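Local coordinates for protein group II chitinase (Ostrinia furnacalis, PDB 6JAV) that probably hydrolyses internal glycosidic bonds of chitin as an endochitinase, this chain being one glycosyl hydrolase family 18 catalytic domain of a larger chitin-binding protein, at residues 248-253 with 326-331; 181-186 with 237-242. All coordinates share one frame; numbering follows the deposited sequence.

Interaction 1 of 2, residues 248-253 with 326-331; sequences MPMYGQ and EIIKKK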
loop_
_atom_site.group_PDB
_atom_site.type_symbol
_atom_site.label_atom_id
_atom_site.label_comp_id
_atom_site.label_asym_id
_atom_site.label_seq_id
_atom_site.Cartn_x
_atom_site.Cartn_y
_atom_site.Cartn_z
ATOM N N MET A 248 5.920 -2.084 0.432
ATOM C CA MET A 248 6.571 -2.794 -0.648
ATOM C C MET A 248 5.508 -3.343 -1.597
ATOM O O MET A 248 4.498 -3.931 -1.142
ATOM C CB MET A 248 7.465 -3.893 -0.075
ATOM C CG MET A 248 8.804 -3.357 0.641
ATOM S SD MET A 248 9.503 -4.668 1.622
ATOM C CE MET A 248 8.454 -4.574 3.055
ATOM N N PRO A 249 5.664 -3.134 -2.903
ATOM C CA PRO A 249 4.644 -3.560 -3.885
ATOM C C PRO A 249 4.799 -5.025 -4.278
ATOM O O PRO A 249 5.897 -5.496 -4.598
ATOM C CB PRO A 249 4.915 -2.650 -5.092
ATOM C CG PRO A 249 6.418 -2.430 -5.040
ATOM C CD PRO A 249 6.794 -2.417 -3.542
ATOM N N MET A 250 3.674 -5.741 -4.278
ATOM C CA MET A 250 3.595 -7.107 -4.785
ATOM C C MET A 250 3.141 -7.136 -6.234
ATOM O O MET A 250 2.489 -8.106 -6.673
ATOM C CB MET A 250 2.611 -7.925 -3.930
ATOM C CG MET A 250 2.888 -7.876 -2.394
ATOM S SD MET A 250 4.304 -8.818 -1.812
ATOM C CE MET A 250 5.596 -7.559 -1.837
ATOM N N TYR A 251 3.371 -6.049 -6.959
ATOM C CA TYR A 251 2.889 -5.869 -8.316
ATOM C C TYR A 251 3.865 -4.952 -9.043
ATOM O O TYR A 251 4.778 -4.364 -8.445
ATOM C CB TYR A 251 1.476 -5.230 -8.315
ATOM C CG TYR A 251 1.513 -3.817 -7.753
ATOM C CD1 TYR A 251 1.435 -3.598 -6.383
ATOM C CD2 TYR A 251 1.665 -2.720 -8.601
ATOM C CE1 TYR A 251 1.512 -2.305 -5.850
ATOM C CE2 TYR A 251 1.773 -1.434 -8.095
ATOM C CZ TYR A 251 1.684 -1.249 -6.712
ATOM O OH TYR A 251 1.755 0.025 -6.183
ATOM N N GLY A 252 3.637 -4.819 -10.345
ATOM C CA GLY A 252 4.424 -3.917 -11.151
ATOM C C GLY A 252 3.565 -2.918 -11.894
ATOM O O GLY A 252 2.361 -3.100 -12.084
ATOM N N GLN A 253 4.218 -1.822 -12.299
ATOM C CA GLN A 253 3.630 -0.854 -13.210
ATOM C C GLN A 253 4.055 -1.202 -14.628
ATOM O O GLN A 253 5.250 -1.416 -14.899
ATOM C CB GLN A 253 4.079 0.566 -12.863
ATOM C CG GLN A 253 3.445 1.099 -11.573
ATOM C CD GLN A 253 1.999 1.558 -11.735
ATOM O OE1 GLN A 253 1.506 1.793 -12.852
ATOM N NE2 GLN A 253 1.301 1.709 -10.605
ATOM N N GLU A 326 15.286 -10.517 -4.621
ATOM C CA GLU A 326 16.572 -9.892 -4.318
ATOM C C GLU A 326 16.392 -8.468 -3.779
ATOM O O GLU A 326 16.952 -8.111 -2.728
ATOM C CB GLU A 326 17.462 -9.899 -5.562
ATOM C CG GLU A 326 18.871 -9.428 -5.266
ATOM C CD GLU A 326 19.704 -9.223 -6.518
ATOM O OE1 GLU A 326 20.787 -9.838 -6.611
ATOM O OE2 GLU A 326 19.282 -8.434 -7.394
ATOM N N ILE A 327 15.623 -7.632 -4.486
ATOM C CA ILE A 327 15.474 -6.254 -4.014
ATOM C C ILE A 327 14.658 -6.196 -2.727
ATOM O O ILE A 327 14.888 -5.319 -1.884
ATOM C CB ILE A 327 14.931 -5.311 -5.104
ATOM C CG1 ILE A 327 15.263 -3.839 -4.797
ATOM C CG2 ILE A 327 13.413 -5.469 -5.260
ATOM C CD1 ILE A 327 16.759 -3.518 -4.873
ATOM N N ILE A 328 13.716 -7.126 -2.541
ATOM C CA ILE A 328 12.955 -7.174 -1.296
ATOM C C ILE A 328 13.890 -7.406 -0.117
ATOM O O ILE A 328 13.769 -6.745 0.934
ATOM C CB ILE A 328 11.863 -8.252 -1.409
ATOM C CG1 ILE A 328 10.744 -7.806 -2.369
ATOM C CG2 ILE A 328 11.344 -8.627 -0.031
ATOM C CD1 ILE A 328 9.853 -6.663 -1.902
ATOM N N LYS A 329 14.841 -8.339 -0.253
ATOM C CA LYS A 329 15.790 -8.554 0.830
ATOM C C LYS A 329 16.592 -7.293 1.117
ATOM O O LYS A 329 16.838 -6.953 2.288
ATOM C CB LYS A 329 16.724 -9.728 0.523
ATOM C CG LYS A 329 16.025 -11.077 0.531
ATOM C CD LYS A 329 16.787 -12.054 -0.347
ATOM C CE LYS A 329 16.573 -13.498 0.067
ATOM N NZ LYS A 329 17.681 -14.373 -0.441
ATOM N N LYS A 330 16.995 -6.570 0.067
ATOM C CA LYS A 330 17.711 -5.310 0.267
ATOM C C LYS A 330 16.829 -4.294 1.003
ATOM O O LYS A 330 17.275 -3.614 1.940
ATOM C CB LYS A 330 18.156 -4.767 -1.089
ATOM C CG LYS A 330 18.946 -3.481 -1.052
ATOM C CD LYS A 330 20.430 -3.745 -0.934
ATOM C CE LYS A 330 21.227 -2.448 -0.953
ATOM N NZ LYS A 330 21.291 -1.816 -2.288
ATOM N N LYS A 331 15.573 -4.173 0.577
ATOM C CA LYS A 331 14.653 -3.254 1.229
ATOM C C LYS A 331 14.419 -3.615 2.693
ATOM O O LYS A 331 14.336 -2.719 3.547
ATOM C CB LYS A 331 13.331 -3.188 0.457
ATOM C CG LYS A 331 13.439 -2.454 -0.849
ATOM C CD LYS A 331 12.102 -2.384 -1.563
ATOM C CE LYS A 331 12.198 -1.505 -2.801
ATOM N NZ LYS A 331 10.874 -1.289 -3.448
#
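Met248, Ile328 and Lys331 carry this buried contact between a strand of the family 18 TIM barrel, 244-257, and helix 325-337, which packs against its outer side. No hydrogen bond links the two segments. Met248 points from the strand toward the helix. Its CG stands anti to the carbonyl carbon (chi1 -72°), and the chain bends at the CG-SD bond. Ile328 crosses this chain obliquely and touches it with one atom: CD1 lies 4.1 Å from Met248 SD and equally far from Met248 CB. Met250 adds a looser touch, its CE 4.4 Å from Ile328 CD1. Ile368 of helix 363-373 meets both Met248 and Ile328 and so closes the apolar cluster. Met248 itself is tied into the barrel by backbone bonds to Met344 and Trp346. Lys331 slides past Met248 in the opposite direction, with its chain extended beyond CG. Its methylenes do the packing: CD is 4.1 Å from Met248 CG. The ammonium group is buried but satisfied, by a salt bridge to Asp323 and a hydrogen bond to the carbonyl O of Ala212. Lys331 NZ also lies beside the proline ring, 4.2 Å from Pro249 CD.

Interaction 2 of 2, residues 181-186 with 237-242; sequences YDVPVL and KGTPAS
Val183 fills the tight side of this contact, where the start of helix 183-189 meets the turn that follows helix 227-236. Its CG1 stands anti to the backbone N (chi1 176°) and touches Thr239 OG1 at 3.2 Å, a close approach without a hydrogen bond. The same methyl lies 3.5 Å from Lys237 O and 3.7 Å from Lys237 CB. The valine crosses both side chains at about a right angle. Its other methyl, CG2, is 3.9 Å from Lys237 CB. Thr239 OG1 bonds to the carbonyl O of Trp234, the residue the Val183 side chain also touches. The other side is looser and more open to solvent. There Pro184 approaches with ring atoms CG and CD, CD being 3.7 Å from Lys237 O. Lys237 bends at chi2 and chi3, and its end is held by polar bonds: NZ forms a salt bridge with Asp178. A water lies between the segments, accepting from Lys237 NZ at 2.8 Å and sitting 2.7 Å from Tyr181 O. No direct hydrogen bond joins them. Gly238 has a positive phi of 122°, a conformation suited to glycine. Asp182 sits at the N-cap position of the valine's helix. The arrangement sets a helix start against a Schellman motif, the glycine-terminated helix end formed at Gly238.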
loop_
_atom_site.group_PDB
_atom_site.type_symbol
_atom_site.label_atom_id
_atom_site.label_comp_id
_atom_site.label_asym_id
_atom_site.label_seq_id
_atom_site.Cartn_x
_atom_site.Cartn_y
_atom_site.Cartn_z
ATOM N N TYR A 181 -0.115 16.813 5.379
ATOM C CA TYR A 181 0.070 16.141 6.653
ATOM C C TYR A 181 0.683 17.054 7.702
ATOM O O TYR A 181 1.774 17.592 7.491
ATOM C CB TYR A 181 0.963 14.912 6.493
ATOM C CG TYR A 181 0.401 13.869 5.551
ATOM C CD1 TYR A 181 -0.833 13.262 5.772
ATOM C CD2 TYR A 181 1.148 13.443 4.480
ATOM C CE1 TYR A 181 -1.325 12.283 4.886
ATOM C CE2 TYR A 181 0.675 12.491 3.604
ATOM C CZ TYR A 181 -0.561 11.917 3.812
ATOM O OH TYR A 181 -0.972 10.956 2.899
ATOM N N ASP A 182 0.026 17.140 8.856
ATOM C CA ASP A 182 0.632 17.732 10.053
ATOM C C ASP A 182 1.387 16.578 10.698
ATOM O O ASP A 182 0.836 15.823 11.505
ATOM C CB ASP A 182 -0.448 18.297 10.969
ATOM C CG ASP A 182 0.121 19.046 12.163
ATOM O OD1 ASP A 182 1.262 18.746 12.595
ATOM O OD2 ASP A 182 -0.599 19.926 12.686
ATOM N N VAL A 183 2.650 16.421 10.300
ATOM C CA VAL A 183 3.392 15.204 10.642
ATOM C C VAL A 183 3.548 15.016 12.143
ATOM O O VAL A 183 3.348 13.891 12.626
ATOM C CB VAL A 183 4.716 15.131 9.843
ATOM C CG1 VAL A 183 5.537 13.911 10.282
ATOM C CG2 VAL A 183 4.434 15.028 8.350
ATOM N N PRO A 184 3.913 16.032 12.935
ATOM C CA PRO A 184 4.014 15.777 14.391
ATOM C C PRO A 184 2.727 15.277 15.023
ATOM O O PRO A 184 2.770 14.398 15.897
ATOM C CB PRO A 184 4.476 17.135 14.964
ATOM C CG PRO A 184 5.240 17.737 13.825
ATOM C CD PRO A 184 4.425 17.364 12.578
ATOM N N VAL A 185 1.565 15.788 14.601
ATOM C CA VAL A 185 0.317 15.333 15.197
ATOM C C VAL A 185 0.060 13.884 14.834
ATOM O O VAL A 185 -0.266 13.043 15.694
ATOM C CB VAL A 185 -0.845 16.226 14.732
ATOM C CG1 VAL A 185 -2.175 15.584 15.133
ATOM C CG2 VAL A 185 -0.700 17.612 15.328
ATOM N N LEU A 186 0.216 13.564 13.547
ATOM C CA LEU A 186 -0.002 12.196 13.105
ATOM C C LEU A 186 0.977 11.250 13.778
ATOM O O LEU A 186 0.600 10.163 14.229
ATOM C CB LEU A 186 0.166 12.097 11.592
ATOM C CG LEU A 186 -0.742 12.993 10.751
ATOM C CD1 LEU A 186 -0.603 12.588 9.301
ATOM C CD2 LEU A 186 -2.168 12.900 11.209
ATOM N N LYS A 237 10.530 15.232 9.247
ATOM C CA LYS A 237 9.326 15.994 9.559
ATOM C C LYS A 237 8.777 15.716 10.951
ATOM O O LYS A 237 7.798 16.368 11.351
ATOM C CB LYS A 237 8.242 15.728 8.494
ATOM C CG LYS A 237 8.607 16.256 7.112
ATOM C CD LYS A 237 8.303 17.726 6.990
ATOM C CE LYS A 237 7.022 17.932 6.237
ATOM N NZ LYS A 237 6.613 19.383 6.172
ATOM N N GLY A 238 9.341 14.754 11.688
ATOM C CA GLY A 238 8.953 14.504 13.069
ATOM C C GLY A 238 8.447 13.104 13.372
ATOM O O GLY A 238 7.932 12.862 14.471
ATOM N N THR A 239 8.610 12.135 12.427
ATOM C CA THR A 239 8.060 10.814 12.727
ATOM C C THR A 239 9.120 9.930 13.382
ATOM O O THR A 239 10.201 9.753 12.804
ATOM C CB THR A 239 7.607 10.133 11.439
ATOM O OG1 THR A 239 6.731 11.014 10.737
ATOM C CG2 THR A 239 6.848 8.838 11.726
ATOM N N PRO A 240 8.833 9.320 14.533
ATOM C CA PRO A 240 9.756 8.309 15.094
ATOM C C PRO A 240 9.897 7.102 14.176
ATOM O O PRO A 240 8.930 6.673 13.533
ATOM C CB PRO A 240 9.102 7.909 16.422
ATOM C CG PRO A 240 8.115 9.035 16.759
ATOM C CD PRO A 240 7.664 9.568 15.407
ATOM N N ALA A 241 11.105 6.541 14.127
ATOM C CA ALA A 241 11.322 5.342 13.316
ATOM C C ALA A 241 10.340 4.233 13.683
ATOM O O ALA A 241 9.846 3.506 12.798
ATOM C CB ALA A 241 12.765 4.843 13.474
ATOM N N SER A 242 10.064 4.060 14.976
ATOM C CA SER A 242 9.207 2.964 15.411
ATOM C C SER A 242 7.790 3.071 14.872
ATOM O O SER A 242 7.089 2.052 14.843
ATOM C CB SER A 242 9.154 2.902 16.931
ATOM O OG SER A 242 8.331 3.929 17.444
HETATM O O HOH W 1 3.952 18.610 6.223
#

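How the interactions relate
From the N terminus the chain first reaches 181-186, the link after helix 174-180 and the first turn of helix 183-189. It runs through strand 192-195 and helix 227-236 to 237-242, where interaction 2 closes a loop of 50 residues. Strand 244-257 follows almost at once and carries 248-253. Another 72 residues, with helix 287-296 and several strands, lead to 326-331 and close interaction 1. The loops run in series and neither nest nor cross. The centres of interactions 1 and 2 are about 25 Å apart, and the contacts do not touch. Interaction 2 joins helix-end segments at the partly exposed periphery. Interaction 1 fastens a barrel strand to a later helix in the buried interior.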